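Local structure of erythromycin dehydratase (Saccharopolyspora erythraea, 3EL6) at residues Val267-Leu281 / Thr284-Val298. The protein probably dehydrates a beta-hydroxyacyl intermediate to an enoyl chain during polyketide assembly on the erythromycin synthase, as a double-hotdog dehydratase domain. Sequence-based numbering, arbitrary orientation.
With SO4 (sulfate ion), chain B.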
ATOM      1  N   VAL A 267      15.035  -3.748 -31.597  1.00 20.98           N
ATOM      2  CA  VAL A 267      13.711  -4.117 -32.100  1.00 22.38           C
ATOM      3  C   VAL A 267      13.499  -3.499 -33.483  1.00 21.95           C
ATOM      4  O   VAL A 267      14.273  -2.643 -33.918  1.00 21.87           O
ATOM      5  CB  VAL A 267      12.589  -3.614 -31.132  1.00 21.75           C
ATOM      6  CG1 VAL A 267      12.721  -4.378 -29.758  1.00 20.16           C
ATOM      7  CG2 VAL A 267      12.626  -2.062 -31.000  1.00 18.41           C
ATOM      8  N   ARG A 268      12.460  -3.961 -34.188  1.00 20.76           N
ATOM      9  CA  ARG A 268      11.990  -3.307 -35.393  1.00 20.18           C
ATOM     10  C   ARG A 268      10.584  -2.772 -35.107  1.00 20.49           C
ATOM     11  O   ARG A 268       9.819  -3.404 -34.386  1.00 21.56           O
ATOM     12  CB  ARG A 268      11.914  -4.339 -36.528  1.00 20.14           C
ATOM     13  CG  ARG A 268      13.305  -4.958 -36.897  1.00 22.98           C
ATOM     14  CD  ARG A 268      13.230  -6.187 -37.861  1.00 29.45           C
ATOM     15  NE  ARG A 268      14.585  -6.399 -38.388  1.00 31.66           N
ATOM     16  CZ  ARG A 268      14.936  -7.295 -39.318  1.00 37.81           C
ATOM     17  NH1 ARG A 268      14.046  -8.121 -39.851  1.00 35.16           N
ATOM     18  NH2 ARG A 268      16.203  -7.348 -39.712  1.00 36.22           N
ATOM     19  N   VAL A 269      10.252  -1.646 -35.659  1.00 20.87           N
ATOM     20  CA  VAL A 269       8.987  -0.979 -35.342  1.00 21.12           C
ATOM     21  C   VAL A 269       8.255  -0.695 -36.656  1.00 22.46           C
ATOM     22  O   VAL A 269       8.848  -0.190 -37.624  1.00 21.77           O
ATOM     23  CB  VAL A 269       9.263   0.330 -34.680  1.00 21.15           C
ATOM     24  CG1 VAL A 269       7.944   1.057 -34.309  1.00 22.91           C
ATOM     25  CG2 VAL A 269      10.151   0.096 -33.441  1.00 21.60           C
ATOM     26  N   VAL A 270       6.972  -1.029 -36.699  1.00 21.48           N
ATOM     27  CA  VAL A 270       6.117  -0.539 -37.782  1.00 21.80           C
ATOM     28  C   VAL A 270       5.087   0.404 -37.156  1.00 23.37           C
ATOM     29  O   VAL A 270       4.346  -0.014 -36.212  1.00 22.96           O
ATOM     30  CB  VAL A 270       5.372  -1.704 -38.442  1.00 22.76           C
ATOM     31  CG1 VAL A 270       4.477  -1.139 -39.542  1.00 24.77           C
ATOM     32  CG2 VAL A 270       6.388  -2.794 -38.972  1.00 24.97           C
ATOM     33  N   ALA A 271       5.076   1.664 -37.587  1.00 22.45           N
ATOM     34  CA  ALA A 271       4.135   2.643 -37.047  1.00 23.90           C
ATOM     35  C   ALA A 271       3.110   2.911 -38.140  1.00 26.20           C
ATOM     36  O   ALA A 271       3.472   3.221 -39.279  1.00 26.02           O
ATOM     37  CB  ALA A 271       4.818   3.910 -36.667  1.00 23.18           C
ATOM     38  N   THR A 272       1.831   2.775 -37.800  1.00 26.92           N
ATOM     39  CA  THR A 272       0.752   3.007 -38.774  1.00 30.21           C
ATOM     40  C   THR A 272      -0.251   4.085 -38.290  1.00 30.45           C
ATOM     41  O   THR A 272      -0.541   4.187 -37.095  1.00 28.04           O
ATOM     42  CB  THR A 272       0.079   1.650 -39.148  1.00 30.95           C
ATOM     43  OG1 THR A 272      -0.312   0.963 -37.959  1.00 34.74           O
ATOM     44  CG2 THR A 272       1.078   0.720 -39.757  1.00 31.57           C
ATOM     45  N   PRO A 273      -0.773   4.920 -39.206  1.00 32.81           N
ATOM     46  CA  PRO A 273      -1.704   5.996 -38.804  1.00 33.71           C
ATOM     47  C   PRO A 273      -2.913   5.420 -38.024  1.00 34.67           C
ATOM     48  O   PRO A 273      -3.363   4.304 -38.298  1.00 33.84           O
ATOM     49  CB  PRO A 273      -2.176   6.575 -40.168  1.00 34.50           C
ATOM     50  CG  PRO A 273      -1.059   6.281 -41.099  1.00 33.97           C
ATOM     51  CD  PRO A 273      -0.583   4.889 -40.676  1.00 32.36           C
ATOM     52  N   ALA A 274      -3.366   6.139 -37.011  1.00 36.96           N
ATOM     53  CA  ALA A 274      -4.489   5.639 -36.186  1.00 39.77           C
ATOM     54  C   ALA A 274      -5.411   6.771 -35.755  1.00 41.96           C
ATOM     55  O   ALA A 274      -5.778   6.900 -34.593  1.00 43.24           O
ATOM     56  CB  ALA A 274      -3.995   4.868 -34.982  1.00 38.98           C
ATOM     57  N   GLY A 275      -5.787   7.609 -36.696  1.00 44.74           N
ATOM     58  CA  GLY A 275      -6.736   8.642 -36.358  1.00 47.15           C
ATOM     59  C   GLY A 275      -5.959   9.885 -36.060  1.00 48.58           C
ATOM     60  O   GLY A 275      -4.734   9.905 -36.226  1.00 49.70           O
ATOM     61  N   ALA A 276      -6.649  10.928 -35.601  1.00 48.96           N
ATOM     62  CA  ALA A 276      -5.984  12.211 -35.459  1.00 48.13           C
ATOM     63  C   ALA A 276      -4.947  12.216 -34.328  1.00 46.65           C
ATOM     64  O   ALA A 276      -5.216  11.826 -33.184  1.00 47.08           O
ATOM     65  CB  ALA A 276      -7.024  13.365 -35.300  1.00 49.46           C
ATOM     66  N   ASP A 277      -3.756  12.665 -34.682  1.00 44.70           N
ATOM     67  CA  ASP A 277      -2.666  12.828 -33.745  1.00 43.07           C
ATOM     68  C   ASP A 277      -2.222  11.491 -33.142  1.00 39.97           C
ATOM     69  O   ASP A 277      -1.618  11.495 -32.075  1.00 39.69           O
ATOM     70  CB  ASP A 277      -3.045  13.786 -32.616  1.00 43.91           C
ATOM     71  CG  ASP A 277      -3.471  15.162 -33.114  1.00 48.81           C
ATOM     72  OD1 ASP A 277      -2.647  15.830 -33.778  1.00 51.99           O
ATOM     73  OD2 ASP A 277      -4.616  15.583 -32.802  1.00 53.92           O
ATOM     74  N   ALA A 278      -2.498  10.369 -33.812  1.00 36.52           N
ATOM     75  CA  ALA A 278      -2.148   9.051 -33.216  1.00 34.14           C
ATOM     76  C   ALA A 278      -1.579   8.063 -34.240  1.00 33.23           C
ATOM     77  O   ALA A 278      -1.938   8.135 -35.413  1.00 32.69           O
ATOM     78  CB  ALA A 278      -3.389   8.442 -32.536  1.00 33.68           C
ATOM     79  N   MET A 279      -0.735   7.126 -33.795  1.00 29.02           N
ATOM     80  CA  MET A 279      -0.334   6.000 -34.614  1.00 28.25           C
ATOM     81  C   MET A 279      -0.337   4.755 -33.786  1.00 26.84           C
ATOM     82  O   MET A 279      -0.141   4.846 -32.558  1.00 27.19           O
ATOM     83  CB  MET A 279       1.101   6.175 -35.185  1.00 28.00           C
ATOM     84  CG  MET A 279       1.279   7.454 -36.054  1.00 31.55           C
ATOM     85  SD  MET A 279       2.876   7.482 -36.966  1.00 33.93           S
ATOM     86  CE  MET A 279       2.526   6.289 -38.291  1.00 33.62           C
ATOM     87  N   ALA A 280      -0.519   3.607 -34.444  1.00 25.33           N
ATOM     88  CA  ALA A 280      -0.452   2.283 -33.821  1.00 25.42           C
ATOM     89  C   ALA A 280       0.966   1.792 -33.976  1.00 25.55           C
ATOM     90  O   ALA A 280       1.621   2.131 -34.943  1.00 25.50           O
ATOM     91  CB  ALA A 280      -1.361   1.328 -34.513  1.00 26.92           C
ATOM     92  N   LEU A 281       1.446   0.998 -33.044  1.00 24.04           N
ATOM     93  CA  LEU A 281       2.819   0.539 -33.151  1.00 24.21           C
ATOM     94  C   LEU A 281       2.879  -0.954 -33.066  1.00 23.18           C
ATOM     95  O   LEU A 281       2.223  -1.589 -32.231  1.00 24.33           O
ATOM     96  CB  LEU A 281       3.668   1.154 -32.015  1.00 23.33           C
ATOM     97  CG  LEU A 281       3.892   2.652 -32.023  1.00 24.61           C
ATOM     98  CD1 LEU A 281       4.480   3.192 -30.710  1.00 23.08           C
ATOM     99  CD2 LEU A 281       4.893   3.003 -33.181  1.00 26.57           C
ATOM    100  N   THR A 284       8.684  -5.715 -33.130  1.00 20.20           N
ATOM    101  CA  THR A 284       9.219  -7.093 -33.167  1.00 22.09           C
ATOM    102  C   THR A 284      10.706  -7.172 -32.881  1.00 22.80           C
ATOM    103  O   THR A 284      11.380  -6.136 -32.935  1.00 23.71           O
ATOM    104  CB  THR A 284       9.023  -7.737 -34.570  1.00 23.14           C
ATOM    105  OG1 THR A 284       9.493  -6.815 -35.562  1.00 24.40           O
ATOM    106  CG2 THR A 284       7.527  -7.917 -34.856  1.00 22.35           C
ATOM    107  N   ASP A 285      11.234  -8.367 -32.612  1.00 23.14           N
ATOM    108  CA  ASP A 285      12.700  -8.507 -32.570  1.00 23.80           C
ATOM    109  C   ASP A 285      13.268  -8.689 -33.984  1.00 25.16           C
ATOM    110  O   ASP A 285      12.507  -8.750 -34.960  1.00 22.81           O
ATOM    111  CB  ASP A 285      13.165  -9.581 -31.594  1.00 25.16           C
ATOM    112  CG  ASP A 285      12.731 -11.001 -32.002  1.00 27.69           C
ATOM    113  OD1 ASP A 285      12.461 -11.243 -33.192  1.00 28.37           O
ATOM    114  OD2 ASP A 285      12.720 -11.853 -31.109  1.00 32.93           O
ATOM    115  N   PRO A 286      14.607  -8.695 -34.122  1.00 25.91           N
ATOM    116  CA  PRO A 286      15.082  -8.692 -35.525  1.00 27.44           C
ATOM    117  C   PRO A 286      14.805 -10.002 -36.281  1.00 29.80           C
ATOM    118  O   PRO A 286      14.956 -10.048 -37.520  1.00 29.62           O
ATOM    119  CB  PRO A 286      16.585  -8.456 -35.384  1.00 28.80           C
ATOM    120  CG  PRO A 286      16.669  -7.563 -34.109  1.00 27.35           C
ATOM    121  CD  PRO A 286      15.660  -8.277 -33.168  1.00 26.18           C
ATOM    122  N   ALA A 287      14.449 -11.035 -35.528  1.00 29.69           N
ATOM    123  CA  ALA A 287      13.987 -12.323 -36.047  1.00 31.91           C
ATOM    124  C   ALA A 287      12.477 -12.355 -36.411  1.00 31.52           C
ATOM    125  O   ALA A 287      12.011 -13.334 -37.001  1.00 32.32           O
ATOM    126  CB  ALA A 287      14.328 -13.429 -35.051  1.00 32.02           C
ATOM    127  N   GLY A 288      11.762 -11.252 -36.175  1.00 30.06           N
ATOM    128  CA  GLY A 288      10.333 -11.129 -36.496  1.00 29.48           C
ATOM    129  C   GLY A 288       9.388 -11.560 -35.365  1.00 27.70           C
ATOM    130  O   GLY A 288       8.172 -11.477 -35.527  1.00 29.29           O
ATOM    131  N   HIS A 289       9.900 -12.012 -34.224  1.00 27.28           N
ATOM    132  CA  HIS A 289       8.982 -12.385 -33.126  1.00 27.13           C
ATOM    133  C   HIS A 289       8.356 -11.133 -32.518  1.00 27.01           C
ATOM    134  O   HIS A 289       9.051 -10.141 -32.334  1.00 25.52           O
ATOM    135  CB  HIS A 289       9.719 -13.095 -32.012  1.00 28.04           C
ATOM    136  CG  HIS A 289      10.405 -14.335 -32.459  1.00 33.55           C
ATOM    137  ND1 HIS A 289      11.779 -14.474 -32.441  1.00 40.64           N
ATOM    138  CD2 HIS A 289       9.914 -15.483 -32.985  1.00 37.37           C
ATOM    139  CE1 HIS A 289      12.100 -15.671 -32.908  1.00 39.82           C
ATOM    140  NE2 HIS A 289      10.987 -16.294 -33.258  1.00 40.29           N
ATOM    141  N   LEU A 290       7.071 -11.194 -32.151  1.00 25.22           N
ATOM    142  CA  LEU A 290       6.378 -10.010 -31.652  1.00 24.78           C
ATOM    143  C   LEU A 290       6.904  -9.728 -30.245  1.00 23.37           C
ATOM    144  O   LEU A 290       7.067 -10.646 -29.407  1.00 22.25           O
ATOM    145  CB  LEU A 290       4.863 -10.269 -31.565  1.00 24.95           C
ATOM    146  CG  LEU A 290       3.997  -9.051 -31.266  1.00 25.98           C
ATOM    147  CD1 LEU A 290       4.104  -7.964 -32.343  1.00 27.42           C
ATOM    148  CD2 LEU A 290       2.517  -9.430 -31.009  1.00 28.51           C
ATOM    149  N   VAL A 291       7.147  -8.446 -29.982  1.00 23.36           N
ATOM    150  CA  VAL A 291       7.689  -8.029 -28.688  1.00 21.97           C
ATOM    151  C   VAL A 291       6.650  -7.156 -27.983  1.00 21.04           C
ATOM    152  O   VAL A 291       6.437  -7.315 -26.771  1.00 22.12           O
ATOM    153  CB  VAL A 291       9.048  -7.257 -28.846  1.00 22.79           C
ATOM    154  CG1 VAL A 291       9.465  -6.588 -27.509  1.00 22.70           C
ATOM    155  CG2 VAL A 291      10.153  -8.258 -29.308  1.00 22.84           C
ATOM    156  N   ALA A 292       6.016  -6.247 -28.713  1.00 19.92           N
ATOM    157  CA  ALA A 292       5.012  -5.378 -28.098  1.00 20.78           C
ATOM    158  C   ALA A 292       4.078  -4.779 -29.146  1.00 21.87           C
ATOM    159  O   ALA A 292       4.457  -4.630 -30.310  1.00 21.62           O
ATOM    160  CB  ALA A 292       5.725  -4.265 -27.297  1.00 21.08           C
ATOM    161  N   THR A 293       2.858  -4.414 -28.737  1.00 22.08           N
ATOM    162  CA  THR A 293       1.951  -3.611 -29.560  1.00 22.35           C
ATOM    163  C   THR A 293       1.370  -2.471 -28.778  1.00 22.27           C
ATOM    164  O   THR A 293       1.317  -2.528 -27.522  1.00 23.25           O
ATOM    165  CB  THR A 293       0.781  -4.448 -30.123  1.00 24.51           C
ATOM    166  OG1 THR A 293      -0.023  -4.967 -29.044  1.00 24.80           O
ATOM    167  CG2 THR A 293       1.298  -5.635 -30.932  1.00 24.54           C
ATOM    168  N   VAL A 294       0.972  -1.408 -29.483  1.00 21.56           N
ATOM    169  CA  VAL A 294       0.340  -0.265 -28.906  1.00 20.97           C
ATOM    170  C   VAL A 294      -0.783   0.065 -29.876  1.00 23.68           C
ATOM    171  O   VAL A 294      -0.561   0.330 -31.103  1.00 23.60           O
ATOM    172  CB  VAL A 294       1.286   0.977 -28.802  1.00 21.39           C
ATOM    173  CG1 VAL A 294       0.479   2.272 -28.320  1.00 21.62           C
ATOM    174  CG2 VAL A 294       2.538   0.689 -27.935  1.00 20.00           C
ATOM    175  N   ASP A 295      -2.024  -0.043 -29.403  1.00 24.12           N
ATOM    176  CA  ASP A 295      -3.150   0.203 -30.321  1.00 26.19           C
ATOM    177  C   ASP A 295      -3.163   1.640 -30.832  1.00 26.73           C
ATOM    178  O   ASP A 295      -3.409   1.888 -32.037  1.00 27.22           O
ATOM    179  CB  ASP A 295      -4.493  -0.120 -29.657  1.00 27.48           C
ATOM    180  CG  ASP A 295      -4.796  -1.605 -29.628  1.00 34.58           C
ATOM    181  OD1 ASP A 295      -3.967  -2.450 -30.071  1.00 41.20           O
ATOM    182  OD2 ASP A 295      -5.917  -1.961 -29.160  1.00 43.06           O
ATOM    183  N   SER A 296      -2.919   2.607 -29.953  1.00 25.91           N
ATOM    184  CA  SER A 296      -2.641   3.977 -30.383  1.00 27.52           C
ATOM    185  C   SER A 296      -1.839   4.744 -29.370  1.00 28.03           C
ATOM    186  O   SER A 296      -2.096   4.647 -28.153  1.00 25.42           O
ATOM    187  CB  SER A 296      -3.905   4.812 -30.698  1.00 28.81           C
ATOM    188  OG  SER A 296      -4.865   4.607 -29.705  1.00 31.29           O
ATOM    189  N   LEU A 297      -0.867   5.497 -29.896  1.00 26.59           N
ATOM    190  CA  LEU A 297      -0.062   6.399 -29.117  1.00 28.34           C
ATOM    191  C   LEU A 297      -0.501   7.754 -29.618  1.00 28.56           C
ATOM    192  O   LEU A 297      -0.413   8.031 -30.834  1.00 27.04           O
ATOM    193  CB  LEU A 297       1.411   6.228 -29.515  1.00 28.33           C
ATOM    194  CG  LEU A 297       2.448   6.566 -28.452  1.00 31.79           C
ATOM    195  CD1 LEU A 297       3.784   6.997 -29.039  1.00 31.53           C
ATOM    196  CD2 LEU A 297       1.946   7.471 -27.353  1.00 29.36           C
ATOM    197  N   VAL A 298      -0.951   8.611 -28.718  1.00 29.17           N
ATOM    198  CA  VAL A 298      -1.509   9.910 -29.106  1.00 30.93           C
ATOM    199  C   VAL A 298      -0.610  11.016 -28.638  1.00 34.04           C
ATOM    200  O   VAL A 298      -0.130  11.015 -27.484  1.00 33.45           O
ATOM    201  CB  VAL A 298      -2.887  10.135 -28.455  1.00 30.28           C
ATOM    202  CG1 VAL A 298      -3.513  11.425 -28.981  1.00 31.47           C
ATOM    203  CG2 VAL A 298      -3.760   8.978 -28.720  1.00 30.90           C
TER
HETATM  204  S   SO4 B 289      16.134 -10.290 -42.258  1.00 76.10           S
HETATM  205  O1  SO4 B 289      17.022  -9.141 -42.059  1.00 74.08           O
HETATM  206  O2  SO4 B 289      14.725  -9.912 -42.065  1.00 74.05           O
HETATM  207  O3  SO4 B 289      16.321 -10.811 -43.619  1.00 76.23           O
HETATM  208  O4  SO4 B 289      16.496 -11.342 -41.302  1.00 75.70           O
HETATM  209  O   HOH W   1       7.557  -4.755 -36.320  1.00 26.05           O
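Met279 and Leu297 face each other as an antiparallel hydrogen-bonded pair, Leu297 N to Met279 O at 2.8 Å, and Leu281 with Val294 forms the next, a shift of one residue between them placing a beta bulge at Asp295 and Ser296. At the far end Arg268 and Thr284 make a third such pair, so residues 278-284 are gripped along both edges. The bulge brings Asp295 O within 3.3 Å of Ala280 CB. Leu281 carries the apolar contact: its CB lies 4.0 Å from Val294 CB, and with CG beside the backbone N (chi1 -66°) its CD1 reaches Leu297 CD1 at 4.2 Å. Val298 CG2 packs alongside Ala278 CB, 3.9 Å away. A water bridges Arg268 O and Thr284 OG1. Beyond it the extended Arg268 chain passes Pro286, whose carbonyl O sits over one guanidinium face, toward its rim, without a hydrogen bond. The outer edge instead meets a sulfate, probably from the crystallisation liquor, through two nearly straight bonds, Arg268 NH1 to O2 (2.9 Å, 172°) and NH2 to O1 (3.1 Å). Arg268 also makes a cation-pi contact with Trp169. Exemplifying the antiparallel meander of a hotdog sheet, strand 278-284 runs between strands 266-273 and 290-299, with strand 209-215 beyond the former and strand 251-259 beyond the latter.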